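Local coordinates for methylated RNA-binding protein 1 (Saccharomyces cerevisiae S288c, PDB 4RCM) that recognises and binds N6-methyladenosine in RNA through its YTH domain and lowers the stability of PHO4 mRNA, thereby regulating phosphate metabolism, at residues 20-26 with 67-73; 35-39 with 87-92; 45-49 with 135-139; 75-81 with 102-108. All coordinates share one frame. Where two conformers were deposited one is given. Residues are numbered along the deposited sequence.

Contact 1 (20-26 with 67-73). With nucleotides of chain C.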
# COMPACT_ATOMS: atom_id res chain seq x y z
N VAL A 20 4.98 -1.54 -3.00
CA VAL A 20 3.96 -2.58 -2.82
C VAL A 20 4.06 -3.11 -1.39
O VAL A 20 5.15 -3.23 -0.86
CB VAL A 20 4.10 -3.73 -3.84
CG1 VAL A 20 3.32 -4.97 -3.41
CG2 VAL A 20 3.62 -3.27 -5.19
N ILE A 21 2.90 -3.47 -0.81
CA ILE A 21 2.83 -4.17 0.51
C ILE A 21 2.16 -5.50 0.22
O ILE A 21 1.08 -5.52 -0.40
CB ILE A 21 2.03 -3.40 1.60
CG1 ILE A 21 2.69 -2.07 1.94
CG2 ILE A 21 1.90 -4.22 2.90
CD1 ILE A 21 4.05 -2.14 2.60
N LYS A 22 2.80 -6.62 0.61
CA LYS A 22 2.16 -7.95 0.44
C LYS A 22 1.84 -8.44 1.83
O LYS A 22 2.75 -8.55 2.71
CB LYS A 22 3.08 -8.97 -0.26
CG LYS A 22 3.56 -8.59 -1.64
CD LYS A 22 2.41 -8.41 -2.64
CE LYS A 22 1.63 -9.69 -2.93
NZ LYS A 22 0.67 -9.52 -4.07
N SER A 23 0.57 -8.62 2.07
CA SER A 23 0.09 -9.12 3.36
C SER A 23 -0.24 -10.60 3.25
O SER A 23 -0.83 -11.04 2.23
CB SER A 23 -1.17 -8.36 3.77
OG SER A 23 -1.78 -8.98 4.88
N SER A 24 0.09 -11.35 4.30
CA SER A 24 -0.32 -12.76 4.44
C SER A 24 -1.84 -13.01 4.60
O SER A 24 -2.27 -14.15 4.37
CB SER A 24 0.46 -13.40 5.61
OG SER A 24 1.84 -13.57 5.26
N SER A 25 -2.64 -11.97 4.93
CA SER A 25 -4.05 -12.14 5.24
C SER A 25 -4.95 -10.92 4.93
O SER A 25 -4.59 -9.77 5.16
CB SER A 25 -4.24 -12.51 6.71
OG SER A 25 -3.60 -11.57 7.56
N LEU A 26 -6.16 -11.21 4.47
CA LEU A 26 -7.20 -10.21 4.46
C LEU A 26 -7.44 -9.63 5.88
O LEU A 26 -7.54 -8.39 6.03
CB LEU A 26 -8.50 -10.75 3.81
CG LEU A 26 -9.61 -9.71 3.80
CD1 LEU A 26 -9.18 -8.55 2.89
CD2 LEU A 26 -10.97 -10.28 3.39
N ILE A 67 -2.69 -8.81 -1.25
CA ILE A 67 -2.69 -10.08 -0.46
C ILE A 67 -2.03 -11.21 -1.30
O ILE A 67 -2.47 -11.52 -2.45
CB ILE A 67 -4.13 -10.50 -0.03
CG1 ILE A 67 -4.73 -9.37 0.85
CG2 ILE A 67 -4.13 -11.82 0.73
CD1 ILE A 67 -6.25 -9.35 0.78
N ASN A 68 -1.00 -11.81 -0.73
CA ASN A 68 -0.31 -12.93 -1.37
C ASN A 68 -1.27 -14.06 -1.74
O ASN A 68 -2.34 -14.26 -1.10
CB ASN A 68 0.84 -13.46 -0.50
CG ASN A 68 1.89 -14.19 -1.32
OD1 ASN A 68 2.30 -13.70 -2.38
ND2 ASN A 68 2.33 -15.36 -0.85
N THR A 69 -0.92 -14.76 -2.84
CA THR A 69 -1.62 -15.90 -3.37
C THR A 69 -2.95 -15.59 -4.02
O THR A 69 -3.17 -16.02 -5.13
CB THR A 69 -1.81 -17.01 -2.32
OG1 THR A 69 -0.53 -17.44 -1.85
CG2 THR A 69 -2.54 -18.18 -2.93
N SER A 70 -3.86 -14.90 -3.33
CA SER A 70 -5.06 -14.38 -4.01
C SER A 70 -4.64 -13.35 -5.07
O SER A 70 -5.26 -13.23 -6.09
CB SER A 70 -6.03 -13.69 -3.03
OG SER A 70 -5.36 -12.62 -2.33
N GLY A 71 -3.60 -12.58 -4.77
CA GLY A 71 -3.19 -11.46 -5.60
C GLY A 71 -4.22 -10.36 -5.61
O GLY A 71 -4.33 -9.61 -6.58
N ARG A 72 -5.01 -10.27 -4.54
CA ARG A 72 -5.97 -9.20 -4.43
C ARG A 72 -5.24 -7.88 -4.19
O ARG A 72 -4.46 -7.78 -3.24
CB ARG A 72 -6.92 -9.54 -3.32
CG ARG A 72 -8.35 -9.11 -3.56
CD ARG A 72 -9.09 -9.19 -2.23
NE ARG A 72 -10.14 -8.21 -2.11
CZ ARG A 72 -11.18 -8.38 -1.32
NH1 ARG A 72 -12.12 -7.46 -1.25
NH2 ARG A 72 -11.26 -9.48 -0.58
N PHE A 73 -5.44 -6.88 -5.04
CA PHE A 73 -4.89 -5.54 -4.77
C PHE A 73 -6.07 -4.82 -4.20
O PHE A 73 -7.04 -4.64 -4.91
CB PHE A 73 -4.32 -4.83 -6.03
CG PHE A 73 -2.84 -5.15 -6.29
CD1 PHE A 73 -2.46 -6.41 -6.77
CD2 PHE A 73 -1.83 -4.20 -6.02
CE1 PHE A 73 -1.10 -6.70 -6.97
CE2 PHE A 73 -0.49 -4.50 -6.24
CZ PHE A 73 -0.12 -5.75 -6.71
C2 6MZ C 3 1.10 -10.14 7.23
C4 6MZ C 3 3.12 -9.62 6.12
C5 6MZ C 3 3.28 -8.42 6.96
N9 6MZ C 3 4.18 -9.63 5.29
N3 6MZ C 3 2.02 -10.43 6.31
N1 6MZ C 3 1.18 -9.06 8.04
C6 6MZ C 3 2.21 -8.18 7.97
N6 6MZ C 3 2.31 -7.12 8.80
C9 6MZ C 3 1.43 -6.93 9.94
N7 6MZ C 3 4.44 -7.81 6.59
C8 6MZ C 3 4.97 -8.57 5.58
O5' 6MZ C 3 8.87 -12.44 4.29
C5' 6MZ C 3 7.74 -11.91 5.01
C4' 6MZ C 3 6.46 -12.00 4.17
O4' 6MZ C 3 5.30 -11.69 4.98
C1' 6MZ C 3 4.41 -10.77 4.30
C2' 6MZ C 3 5.08 -10.52 2.93
O2' 6MZ C 3 4.51 -11.37 1.90
C3' 6MZ C 3 6.46 -11.07 2.95
O3' 6MZ C 3 6.61 -11.72 1.66
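The backbone link is a single parallel bridge. S23, at the end of strand 17-23, pairs with I67, their CA atoms 4.8 Å apart. N68 N donates to S23 O at 3.1 Å, and I67 CA makes a CA-H...O contact with the same S23 O at 3.4 Å.

Side-chain hydroxyls hold the two turns that follow. S23 OG donates to S25 O at 2.9 Å, and S70 OG donates to I67 O at 3.1 Å. S25 is the N-cap of helix 26-35, where its OG takes the backbone N of H28. K22 NZ is hydrogen-bonded to S66, and R72 forms a salt bridge with D111. G71 has a positive phi, which favours glycine at this turn.

Apolar packing flanks the bridge. L26 CD1 meets I67 CD1 at 3.7 Å. V20 CG2 lies at the edge of the F73 ring, 4.4 Å from CE2. The K22 side chain crosses toward 67-73, with CE 4.0 Å from N68 N.

The modified nucleotide of chain C meets the strand end. S24 N lies 2.9 Å from N3 of the methyladenosine, and S24 OG lies 3.3 Å from the same N3. K22, S23 and S24 belong to its binding site; N68 probably does too, as in relatives. The chemistry is consistent with the base edge being met by both the backbone N and the hydroxyl of S24, next to a turn held by S23 OG.

Contact 2 (35-39 with 87-92). With nucleotides of chain C.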
# COMPACT_ATOMS: atom_id res chain seq x y z
N ASN A 35 -7.24 0.36 12.55
CA ASN A 35 -6.29 0.91 13.52
C ASN A 35 -5.31 1.99 13.03
O ASN A 35 -4.60 2.66 13.86
CB ASN A 35 -5.45 -0.21 14.13
CG ASN A 35 -6.22 -1.08 15.07
OD1 ASN A 35 -6.17 -0.88 16.32
ND2 ASN A 35 -6.93 -2.07 14.52
N GLY A 36 -5.17 2.08 11.72
CA GLY A 36 -4.36 3.06 11.09
C GLY A 36 -2.87 2.85 11.31
O GLY A 36 -2.11 3.83 11.36
N ILE A 37 -2.43 1.58 11.42
CA ILE A 37 -1.02 1.27 11.41
C ILE A 37 -0.68 0.12 10.48
O ILE A 37 -1.56 -0.59 9.98
CB ILE A 37 -0.52 0.95 12.80
CG1 ILE A 37 -1.17 -0.33 13.34
CG2 ILE A 37 -0.84 2.09 13.72
CD1 ILE A 37 -0.52 -0.82 14.65
N TRP A 38 0.62 -0.02 10.22
CA TRP A 38 1.17 -1.16 9.53
C TRP A 38 2.56 -1.45 10.07
O TRP A 38 3.23 -0.56 10.64
CB TRP A 38 1.22 -0.95 8.00
CG TRP A 38 1.58 -2.21 7.27
CD1 TRP A 38 2.76 -2.48 6.64
CD2 TRP A 38 0.79 -3.42 7.16
NE1 TRP A 38 2.73 -3.74 6.08
CE2 TRP A 38 1.54 -4.34 6.40
CE3 TRP A 38 -0.50 -3.78 7.60
CZ2 TRP A 38 1.05 -5.61 6.07
CZ3 TRP A 38 -0.99 -5.07 7.27
CH2 TRP A 38 -0.21 -5.96 6.49
N SER A 39 2.93 -2.72 9.98
CA SER A 39 4.29 -3.20 10.31
C SER A 39 4.71 -4.13 9.18
O SER A 39 3.92 -5.02 8.78
CB SER A 39 4.33 -4.03 11.61
OG SER A 39 4.28 -3.24 12.80
N LEU A 87 3.36 2.00 19.47
CA LEU A 87 2.05 1.63 18.87
C LEU A 87 1.67 0.18 19.21
O LEU A 87 2.53 -0.61 19.48
CB LEU A 87 2.07 1.82 17.33
CG LEU A 87 2.17 3.26 16.79
CD1 LEU A 87 2.60 3.28 15.33
CD2 LEU A 87 0.86 4.03 16.95
N ASP A 88 0.38 -0.15 19.15
CA ASP A 88 -0.14 -1.49 19.56
C ASP A 88 0.05 -2.58 18.47
O ASP A 88 -0.89 -2.92 17.72
CB ASP A 88 -1.64 -1.39 20.01
CG ASP A 88 -2.22 -2.74 20.51
OD1 ASP A 88 -1.41 -3.66 20.81
OD2 ASP A 88 -3.49 -2.88 20.60
N THR A 89 1.27 -3.11 18.39
CA THR A 89 1.57 -4.22 17.48
C THR A 89 0.92 -5.58 17.88
O THR A 89 1.12 -6.60 17.20
CB THR A 89 3.09 -4.37 17.27
OG1 THR A 89 3.75 -4.44 18.52
CG2 THR A 89 3.66 -3.14 16.49
N SER A 90 0.08 -5.58 18.94
CA SER A 90 -0.57 -6.81 19.41
C SER A 90 -1.70 -7.23 18.46
O SER A 90 -2.10 -8.37 18.49
CB SER A 90 -1.13 -6.66 20.85
OG SER A 90 -2.46 -6.12 20.85
N ILE A 91 -2.19 -6.31 17.61
CA ILE A 91 -3.24 -6.64 16.62
C ILE A 91 -2.75 -7.61 15.54
O ILE A 91 -3.55 -8.16 14.74
CB ILE A 91 -3.78 -5.36 15.92
CG1 ILE A 91 -2.65 -4.61 15.18
CG2 ILE A 91 -4.43 -4.42 16.94
CD1 ILE A 91 -3.10 -3.33 14.49
N TRP A 92 -1.44 -7.80 15.46
CA TRP A 92 -0.88 -8.76 14.49
C TRP A 92 -0.79 -10.16 15.14
O TRP A 92 -0.20 -10.33 16.19
CB TRP A 92 0.53 -8.34 14.00
CG TRP A 92 0.68 -6.85 13.54
CD1 TRP A 92 1.67 -5.99 13.91
CD2 TRP A 92 -0.17 -6.13 12.67
NE1 TRP A 92 1.47 -4.75 13.34
CE2 TRP A 92 0.36 -4.82 12.56
CE3 TRP A 92 -1.33 -6.45 11.96
CZ2 TRP A 92 -0.23 -3.85 11.79
CZ3 TRP A 92 -1.92 -5.47 11.21
CH2 TRP A 92 -1.37 -4.19 11.13
C2 6MZ C 3 1.10 -10.14 7.23
C4 6MZ C 3 3.12 -9.62 6.12
C5 6MZ C 3 3.28 -8.42 6.96
N9 6MZ C 3 4.18 -9.63 5.29
N3 6MZ C 3 2.02 -10.43 6.31
N1 6MZ C 3 1.18 -9.06 8.04
C6 6MZ C 3 2.21 -8.18 7.97
N6 6MZ C 3 2.31 -7.12 8.80
C9 6MZ C 3 1.43 -6.93 9.94
N7 6MZ C 3 4.44 -7.81 6.59
C8 6MZ C 3 4.97 -8.57 5.58
O5' 6MZ C 3 8.87 -12.44 4.29
C5' 6MZ C 3 7.74 -11.91 5.01
C4' 6MZ C 3 6.46 -12.00 4.17
O4' 6MZ C 3 5.30 -11.69 4.98
C1' 6MZ C 3 4.41 -10.77 4.30
C2' 6MZ C 3 5.08 -10.52 2.93
O2' 6MZ C 3 4.51 -11.37 1.90
C3' 6MZ C 3 6.46 -11.07 2.95
O3' 6MZ C 3 6.61 -11.72 1.66
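W38 and W92 form two walls of the aromatic cage that reads methyladenosine in YTH domains. W38 takes a t chi1 rotamer. Its CA-to-CB bond points away from 87-92, yet CE3 ends 3.7 Å from W92 CH2. The m rotamer of W92 sets its ring face against the methyl C9 of the nucleotide of chain C, which lies 3.3 Å from W92 CD2. The six-membered rings of the two tryptophans are oblique, with planes at 70° and centroids 5.2 Å apart. The nucleotide N6 lies over the W38 face, 3.4 Å from CZ2, and donates to S39 O at 2.6 Å.

I37 and I91 share the p, t rotamer, and their CD1 atoms meet at 3.6 Å. I37 CG2 also reaches L87 CD1 at 4.0 Å. D88 OD1 accepts from S90 N at 3.1 Å, an Asx turn leading into the 3-10 segment 89-91.

Strand 37-38 follows helix 26-35 and borders strand 102-112. W38 meets F65 edge-to-face, and the ring of H28, on helix 26-35, meets W92.

Contact 3 (45-49 with 135-139). With nucleotides of chain C.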
# COMPACT_ATOMS: atom_id res chain seq x y z
N ASN A 45 10.61 -2.61 6.98
CA ASN A 45 10.45 -1.38 7.75
C ASN A 45 11.63 -0.44 7.57
O ASN A 45 11.45 0.79 7.48
CB ASN A 45 10.33 -1.70 9.23
CG ASN A 45 8.93 -2.05 9.66
OD1 ASN A 45 7.96 -1.92 8.92
ND2 ASN A 45 8.82 -2.53 10.89
N LYS A 46 12.83 -1.00 7.58
CA LYS A 46 14.04 -0.22 7.28
C LYS A 46 14.03 0.42 5.90
O LYS A 46 14.32 1.60 5.76
CB LYS A 46 15.31 -1.09 7.44
N ARG A 47 13.68 -0.33 4.87
CA ARG A 47 13.50 0.26 3.56
C ARG A 47 12.47 1.42 3.56
O ARG A 47 12.76 2.50 3.09
CB ARG A 47 13.09 -0.80 2.54
CG ARG A 47 14.17 -1.84 2.22
CD ARG A 47 13.70 -2.69 1.04
NE ARG A 47 13.55 -1.82 -0.12
CZ ARG A 47 12.92 -2.14 -1.22
NH1 ARG A 47 12.37 -3.33 -1.36
NH2 ARG A 47 12.84 -1.27 -2.20
N LEU A 48 11.27 1.20 4.11
CA LEU A 48 10.23 2.20 4.16
C LEU A 48 10.61 3.40 5.02
O LEU A 48 10.36 4.54 4.64
CB LEU A 48 8.96 1.59 4.71
CG LEU A 48 8.32 0.53 3.81
CD1 LEU A 48 7.15 -0.09 4.53
CD2 LEU A 48 7.88 1.14 2.49
N SER A 49 11.21 3.15 6.16
CA SER A 49 11.66 4.21 7.04
C SER A 49 12.72 5.09 6.40
O SER A 49 12.70 6.29 6.55
CB SER A 49 12.19 3.57 8.34
OG SER A 49 12.84 4.51 9.17
N ASP A 135 7.36 -7.97 -1.11
CA ASP A 135 7.02 -7.00 -0.08
C ASP A 135 8.02 -5.88 -0.05
O ASP A 135 9.24 -6.10 0.00
CB ASP A 135 6.91 -7.71 1.29
CG ASP A 135 6.34 -6.81 2.37
OD1 ASP A 135 5.25 -6.21 2.14
OD2 ASP A 135 6.95 -6.70 3.47
N THR A 136 7.48 -4.67 -0.09
CA THR A 136 8.22 -3.39 -0.20
C THR A 136 9.00 -3.12 -1.47
O THR A 136 9.87 -2.25 -1.51
CB THR A 136 9.07 -3.08 1.06
OG1 THR A 136 10.30 -3.81 1.07
CG2 THR A 136 8.25 -3.40 2.30
N GLN A 137 8.61 -3.81 -2.55
CA GLN A 137 9.16 -3.54 -3.86
C GLN A 137 8.83 -2.09 -4.23
O GLN A 137 7.64 -1.72 -4.21
CB GLN A 137 8.49 -4.49 -4.89
CG GLN A 137 8.70 -4.12 -6.33
CD GLN A 137 10.16 -4.13 -6.74
OE1 GLN A 137 10.68 -3.13 -7.27
NE2 GLN A 137 10.83 -5.26 -6.51
N GLU A 138 9.85 -1.31 -4.57
CA GLU A 138 9.60 0.09 -5.02
C GLU A 138 9.08 0.19 -6.43
O GLU A 138 9.55 -0.51 -7.34
CB GLU A 138 10.81 0.99 -4.90
CG GLU A 138 10.50 2.43 -5.30
CD GLU A 138 11.45 3.46 -4.73
OE1 GLU A 138 12.46 3.10 -4.11
OE2 GLU A 138 11.16 4.66 -4.87
N ILE A 139 8.14 1.10 -6.62
CA ILE A 139 7.48 1.30 -7.89
C ILE A 139 7.77 2.75 -8.40
O ILE A 139 7.44 3.74 -7.74
CB ILE A 139 5.95 1.12 -7.77
CG1 ILE A 139 5.56 -0.26 -7.19
CG2 ILE A 139 5.30 1.38 -9.11
CD1 ILE A 139 5.87 -1.47 -8.05
C2 6MZ C 3 1.10 -10.14 7.23
C4 6MZ C 3 3.12 -9.62 6.12
C5 6MZ C 3 3.28 -8.42 6.96
N9 6MZ C 3 4.18 -9.63 5.29
N3 6MZ C 3 2.02 -10.43 6.31
N1 6MZ C 3 1.18 -9.06 8.04
C6 6MZ C 3 2.21 -8.18 7.97
N6 6MZ C 3 2.31 -7.12 8.80
C9 6MZ C 3 1.43 -6.93 9.94
N7 6MZ C 3 4.44 -7.81 6.59
C8 6MZ C 3 4.97 -8.57 5.58
O5' 6MZ C 3 8.87 -12.44 4.29
C5' 6MZ C 3 7.74 -11.91 5.01
C4' 6MZ C 3 6.46 -12.00 4.17
O4' 6MZ C 3 5.30 -11.69 4.98
C1' 6MZ C 3 4.41 -10.77 4.30
C2' 6MZ C 3 5.08 -10.52 2.93
O2' 6MZ C 3 4.51 -11.37 1.90
C3' 6MZ C 3 6.46 -11.07 2.95
O3' 6MZ C 3 6.61 -11.72 1.66
O HOH W 1 12.68 -2.09 -4.74
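This contact joins helix 42-53 of the YTH fold to the loop that leads into the edge strand 138-139. N45 opens the segment. Its backbone O accepts from S49 N at 2.7 Å, a regular helical bond, and its OD1 takes S40 N, in the loop before the helix.

R47 makes most of the contact. Its side chain reaches across to T136. T136 O lies over one face of the guanidinium, 2.7 Å from R47 NH1, but the angle is too poor for a hydrogen bond. T136 OG1 donates to D135 O at 2.7 Å.

L48 adds apolar packing, with CD1 4.1 Å from T136 CG2. On the other segment, D135 OD1 accepts from K22 N, and D135 OD2 lies 3.4 Å from C8 of the methyladenosine of chain C. E138 forms a salt bridge with R17.

One water bridges the segments: it accepts from R47 NH2 at 2.7 Å and from E138 N at 2.9 Å.

Contact 4 (75-81 with 102-108)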
# COMPACT_ATOMS: atom_id res chain seq x y z
N GLY A 75 -6.28 -1.71 -1.94
CA GLY A 75 -6.41 -0.27 -1.75
C GLY A 75 -5.05 0.37 -1.55
O GLY A 75 -4.03 -0.27 -1.74
N VAL A 76 -5.08 1.65 -1.23
CA VAL A 76 -3.82 2.46 -1.16
C VAL A 76 -3.78 3.18 0.16
O VAL A 76 -4.72 3.80 0.55
CB VAL A 76 -3.76 3.45 -2.34
CG1 VAL A 76 -2.39 4.08 -2.43
CG2 VAL A 76 -4.11 2.74 -3.68
N ALA A 77 -2.64 3.15 0.84
CA ALA A 77 -2.50 3.89 2.06
C ALA A 77 -1.26 4.75 1.96
O ALA A 77 -0.30 4.43 1.19
CB ALA A 77 -2.34 2.97 3.26
N GLU A 78 -1.31 5.86 2.68
CA GLU A 78 -0.17 6.75 2.75
C GLU A 78 0.48 6.46 4.04
O GLU A 78 -0.23 6.31 5.03
CB GLU A 78 -0.63 8.21 2.72
CG GLU A 78 0.51 9.21 2.57
CD GLU A 78 0.10 10.69 2.58
OE1 GLU A 78 -1.10 11.03 2.65
OE2 GLU A 78 1.01 11.52 2.59
N MET A 79 1.83 6.40 4.04
CA MET A 79 2.65 6.34 5.24
C MET A 79 2.78 7.75 5.84
O MET A 79 3.26 8.68 5.16
CB MET A 79 4.06 5.76 4.89
CG MET A 79 5.04 5.69 6.03
SD MET A 79 6.59 4.99 5.45
CE MET A 79 7.49 4.85 7.01
N VAL A 80 2.37 7.93 7.09
CA VAL A 80 2.22 9.27 7.65
C VAL A 80 3.01 9.42 8.94
O VAL A 80 2.85 10.39 9.66
CB VAL A 80 0.71 9.71 7.80
CG1 VAL A 80 0.00 9.76 6.46
CG2 VAL A 80 -0.06 8.83 8.75
N SER A 81 3.85 8.46 9.23
CA SER A 81 4.84 8.59 10.31
C SER A 81 6.00 7.64 10.04
O SER A 81 5.89 6.71 9.19
CB SER A 81 4.20 8.24 11.68
OG SER A 81 4.28 6.86 12.05
N PHE A 102 4.31 1.66 12.02
CA PHE A 102 4.27 3.05 11.66
C PHE A 102 2.83 3.42 11.29
O PHE A 102 2.04 2.53 10.96
CB PHE A 102 5.28 3.37 10.54
CG PHE A 102 5.08 2.58 9.29
CD1 PHE A 102 4.13 2.95 8.36
CD2 PHE A 102 5.82 1.45 9.06
CE1 PHE A 102 3.91 2.20 7.21
CE2 PHE A 102 5.65 0.69 7.91
CZ PHE A 102 4.67 1.05 6.99
N LYS A 103 2.49 4.71 11.31
CA LYS A 103 1.08 5.11 11.01
C LYS A 103 0.81 5.16 9.53
O LYS A 103 1.68 5.55 8.71
CB LYS A 103 0.76 6.44 11.63
CG LYS A 103 0.88 6.45 13.15
CD LYS A 103 0.90 7.87 13.71
CE LYS A 103 1.07 7.87 15.21
NZ LYS A 103 0.62 9.15 15.82
N VAL A 104 -0.43 4.78 9.16
CA VAL A 104 -0.89 4.85 7.79
C VAL A 104 -2.29 5.44 7.76
O VAL A 104 -3.02 5.31 8.73
CB VAL A 104 -0.90 3.47 7.05
CG1 VAL A 104 0.51 2.88 7.10
CG2 VAL A 104 -1.92 2.51 7.64
N ARG A 105 -2.63 6.07 6.66
CA ARG A 105 -4.00 6.48 6.41
C ARG A 105 -4.49 5.93 5.06
O ARG A 105 -3.92 6.19 4.01
CB ARG A 105 -4.12 8.00 6.46
CG ARG A 105 -3.65 8.65 7.78
CD ARG A 105 -4.70 8.61 8.95
NE ARG A 105 -4.23 9.14 10.28
CZ ARG A 105 -3.61 8.42 11.25
NH1 ARG A 105 -3.29 7.11 11.10
NH2 ARG A 105 -3.30 9.03 12.39
N TRP A 106 -5.54 5.16 5.10
CA TRP A 106 -6.03 4.47 3.92
C TRP A 106 -6.74 5.53 3.10
O TRP A 106 -7.75 6.07 3.55
CB TRP A 106 -6.94 3.32 4.35
CG TRP A 106 -6.16 2.10 4.73
CD1 TRP A 106 -5.40 1.91 5.86
CD2 TRP A 106 -5.91 0.96 3.90
NE1 TRP A 106 -4.78 0.70 5.81
CE2 TRP A 106 -5.08 0.10 4.62
CE3 TRP A 106 -6.33 0.58 2.64
CZ2 TRP A 106 -4.66 -1.13 4.11
CZ3 TRP A 106 -5.92 -0.65 2.15
CH2 TRP A 106 -5.09 -1.48 2.88
N VAL A 107 -6.14 5.93 1.99
CA VAL A 107 -6.73 6.98 1.12
C VAL A 107 -7.75 6.38 0.14
O VAL A 107 -8.77 7.01 -0.14
CB VAL A 107 -5.65 7.81 0.35
CG1 VAL A 107 -4.82 8.65 1.31
CG2 VAL A 107 -4.71 6.93 -0.46
N ILE A 108 -7.48 5.16 -0.33
CA ILE A 108 -8.39 4.45 -1.27
C ILE A 108 -8.67 3.01 -0.86
O ILE A 108 -7.78 2.25 -0.57
CB ILE A 108 -7.83 4.43 -2.72
CG1 ILE A 108 -7.72 5.84 -3.28
CG2 ILE A 108 -8.72 3.56 -3.67
CD1 ILE A 108 -6.74 5.95 -4.45
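Seven hydrogen bonds join the two segments. E78 and R105 form a hydrogen-bonded pair: E78 N to R105 O and R105 N to E78 O are both 2.9 Å. V76 N donates to I108 O at 2.8 Å. V76 O accepts twice, from V107 N at 2.9 Å and from I108 N at 3.2 Å. This is a classic beta bulge, with V107 and I108 both opposite V76. At the other end V80 N donates to K103 O at 3.0 Å. There S81 OG stands in for a backbone acceptor, taking K103 N at 2.9 Å.

G75 needs to be glycine, since a CB would clash with I108 O.

On the face of A77, M79, V104 and W106, A77 CB sits squarely over the W106 five-membered ring, a CH-pi contact 4.0 Å from the centroid. M79 lies against F102 in a Met-aromatic contact, with SD 4.5 Å from the ring centroid and CE over the ring face at 4.2 Å. On the other face V76 CG2 packs on I108 CB at 4.2 Å. Helix 141-151 covers V76 and I108, while helix 42-53 covers M79 and F102. W106 NE1 bonds to S32 of helix 26-35.

The segments are neighbouring antiparallel strands, 72-79 and 102-112, in the mixed sheet with helices packed on both faces that is typical of the YTH domain.

In the fold
Contacts 1, 2 and 3 all reach the methyladenosine of chain C, contact 3 through D135. Contact 4 does not touch it; its nearest atom is about 9 Å from the RNA. Contacts 1 and 2 meet where W38 packs on strand 17-23: I21 CG2 is 3.3 Å from W38 NE1. Their centres are about 17 Å apart. Contact 3 joins contact 1 through K22 N and D135 OD1, 2.9 Å apart, and V20 O and T136 N, 2.8 Å apart. Contact 4 carries strand 37-38 of contact 2 at its edge, with W38 O 2.8 Å from F102 N. Helix 42-53 ties contact 3 to it: L48 CD1 is 3.7 Å from F102 CZ.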